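Side-chain contact in Myo-inositol 2-dehydrogenase (Lactobacillus plantarum WCFS1, PDB 3CEA), which probably oxidises myo-inositol at its 2-position to the corresponding inosose, using NAD bound to a Rossmann-fold domain as hydride acceptor: residues A[64-67]-A[68-72]. Sequence-based numbering, arbitrary orientation.
Sequences KDMI and DTENI
The C-terminal end of the short helix 63-67 is closed here by D68, T69 and E70, which bond to the carbonyls of K64, D65 and M66 as the chain turns toward strand 74-77. D68 N still makes a helical bond to K64 O (3.1 Å). D68 also folds its carboxylate back over this carbonyl, OD2 3.0 Å from K64 O; both are acceptors, and OD2 instead hydrogen-bonds with Y90 OH of helix 84-93, a partner that suits an aspartate. With OG1 turned back beside its own backbone N (chi1 -45°), the T69 hydroxyl donates to D65 O at 2.5 Å, a short and so doubtful length. A small β-hydroxyl can fold back on the preceding turn. M66 O receives two amides, E70 N nearly straight on (2.9 Å, N-H...O 161°) and T69 N from above the carbonyl plane at 3.3 Å.

In this Rossmann-type domain the helix packs over the parallel sheet, and M66, modelled as selenomethionine, long and apolar, reaches strands 9-14 and 34-40. Its CG lies 3.8 Å from E70 CG; glutamate suits this place, its methylenes meeting M66 while OE2 bonds to Y60 OH. The branched, apolar I67 packs against Y90.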
ATOM      1  N   LYS A  64     -16.475  46.548 -10.172  1.00 48.32           N
ATOM      2  CA  LYS A  64     -16.031  47.783 -10.815  1.00 48.10           C
ATOM      3  C   LYS A  64     -15.984  48.931  -9.811  1.00 48.02           C
ATOM      4  O   LYS A  64     -15.094  49.782  -9.875  1.00 48.22           O
ATOM      5  CB  LYS A  64     -16.929  48.136 -12.003  1.00 48.16           C
ATOM      6  CG  LYS A  64     -16.797  47.183 -13.186  1.00 47.77           C
ATOM      7  CD  LYS A  64     -17.754  47.548 -14.306  1.00 48.13           C
ATOM      8  CE  LYS A  64     -17.648  46.565 -15.459  1.00 48.71           C
ATOM      9  NZ  LYS A  64     -18.613  46.866 -16.551  1.00 48.43           N
ATOM     10  N   ASP A  65     -16.938  48.944  -8.882  1.00 47.61           N
ATOM     11  CA  ASP A  65     -16.942  49.902  -7.781  1.00 47.14           C
ATOM     12  C   ASP A  65     -15.697  49.750  -6.913  1.00 46.34           C
ATOM     13  O   ASP A  65     -15.085  50.742  -6.526  1.00 46.45           O
ATOM     14  CB  ASP A  65     -18.200  49.743  -6.918  1.00 47.57           C
ATOM     15  CG  ASP A  65     -19.418  50.432  -7.515  1.00 49.04           C
ATOM     16  OD1 ASP A  65     -19.267  51.203  -8.488  1.00 49.51           O
ATOM     17  OD2 ASP A  65     -20.534  50.204  -6.998  1.00 50.86           O
HETATM   18  N   MSE A  66     -15.326  48.503  -6.624  1.00 45.37           N
HETATM   19  CA  MSE A  66     -14.159  48.209  -5.793  1.00 44.11           C
HETATM   20  C   MSE A  66     -12.856  48.662  -6.449  1.00 44.31           C
HETATM   21  O   MSE A  66     -12.019  49.293  -5.803  1.00 44.34           O
HETATM   22  CB  MSE A  66     -14.097  46.718  -5.457  1.00 43.99           C
HETATM   23  CG  MSE A  66     -13.012  46.352  -4.450  1.00 43.39           C
HETATM   24 SE   MSE A  66     -13.027  44.474  -3.946  0.75 42.10          SE
HETATM   25  CE  MSE A  66     -12.513  43.706  -5.647  1.00 43.12           C
ATOM     26  N   ILE A  67     -12.701  48.345  -7.733  1.00 44.34           N
ATOM     27  CA  ILE A  67     -11.495  48.681  -8.494  1.00 44.43           C
ATOM     28  C   ILE A  67     -11.314  50.199  -8.647  1.00 44.75           C
ATOM     29  O   ILE A  67     -10.184  50.696  -8.667  1.00 44.66           O
ATOM     30  CB  ILE A  67     -11.479  47.957  -9.875  1.00 44.32           C
ATOM     31  CG1 ILE A  67     -11.349  46.440  -9.672  1.00 44.25           C
ATOM     32  CG2 ILE A  67     -10.341  48.471 -10.761  1.00 44.26           C
ATOM     33  CD1 ILE A  67     -11.689  45.597 -10.894  1.00 44.22           C
ATOM     34  N   ASP A  68     -12.428  50.924  -8.727  1.00 45.21           N
ATOM     35  CA  ASP A  68     -12.407  52.375  -8.912  1.00 45.67           C
ATOM     36  C   ASP A  68     -12.372  53.171  -7.602  1.00 45.96           C
ATOM     37  O   ASP A  68     -12.306  54.405  -7.626  1.00 46.04           O
ATOM     38  CB  ASP A  68     -13.600  52.822  -9.766  1.00 45.70           C
ATOM     39  CG  ASP A  68     -13.574  52.235 -11.171  1.00 46.22           C
ATOM     40  OD1 ASP A  68     -12.475  51.938 -11.693  1.00 46.23           O
ATOM     41  OD2 ASP A  68     -14.667  52.075 -11.757  1.00 46.25           O
ATOM     42  N   THR A  69     -12.410  52.472  -6.469  1.00 46.26           N
ATOM     43  CA  THR A  69     -12.448  53.132  -5.160  1.00 46.69           C
ATOM     44  C   THR A  69     -11.258  52.762  -4.276  1.00 46.80           C
ATOM     45  O   THR A  69     -10.744  53.604  -3.540  1.00 46.86           O
ATOM     46  CB  THR A  69     -13.763  52.829  -4.397  1.00 46.72           C
ATOM     47  OG1 THR A  69     -14.879  52.955  -5.286  1.00 47.49           O
ATOM     48  CG2 THR A  69     -13.952  53.786  -3.225  1.00 47.39           C
ATOM     49  N   GLU A  70     -10.828  51.505  -4.347  1.00 47.02           N
ATOM     50  CA  GLU A  70      -9.775  51.008  -3.465  1.00 47.14           C
ATOM     51  C   GLU A  70      -8.374  51.308  -3.991  1.00 47.23           C
ATOM     52  O   GLU A  70      -8.126  51.280  -5.200  1.00 46.79           O
ATOM     53  CB  GLU A  70      -9.934  49.505  -3.222  1.00 47.20           C
ATOM     54  CG  GLU A  70     -11.224  49.105  -2.510  1.00 47.52           C
ATOM     55  CD  GLU A  70     -11.258  49.506  -1.041  1.00 47.98           C
ATOM     56  OE1 GLU A  70     -10.248  49.309  -0.331  1.00 47.32           O
ATOM     57  OE2 GLU A  70     -12.308  50.011  -0.596  1.00 48.07           O
ATOM     58  N   ASN A  71      -7.468  51.601  -3.063  1.00 47.60           N
ATOM     59  CA  ASN A  71      -6.053  51.747  -3.374  1.00 48.01           C
ATOM     60  C   ASN A  71      -5.372  50.382  -3.304  1.00 47.92           C
ATOM     61  O   ASN A  71      -5.004  49.918  -2.223  1.00 47.83           O
ATOM     62  CB  ASN A  71      -5.391  52.741  -2.411  1.00 48.27           C
ATOM     63  CG  ASN A  71      -3.970  53.107  -2.820  1.00 49.45           C
ATOM     64  OD1 ASN A  71      -3.544  52.855  -3.950  1.00 50.84           O
ATOM     65  ND2 ASN A  71      -3.232  53.716  -1.898  1.00 49.96           N
ATOM     66  N   ILE A  72      -5.227  49.740  -4.463  1.00 47.80           N
ATOM     67  CA  ILE A  72      -4.676  48.384  -4.543  1.00 47.61           C
ATOM     68  C   ILE A  72      -3.662  48.201  -5.671  1.00 47.72           C
ATOM     69  O   ILE A  72      -3.776  48.821  -6.733  1.00 47.92           O
ATOM     70  CB  ILE A  72      -5.790  47.304  -4.671  1.00 47.61           C
ATOM     71  CG1 ILE A  72      -6.893  47.771  -5.632  1.00 47.57           C
ATOM     72  CG2 ILE A  72      -6.348  46.947  -3.290  1.00 47.24           C
ATOM     73  CD1 ILE A  72      -7.885  46.694  -6.026  1.00 47.38           C
TER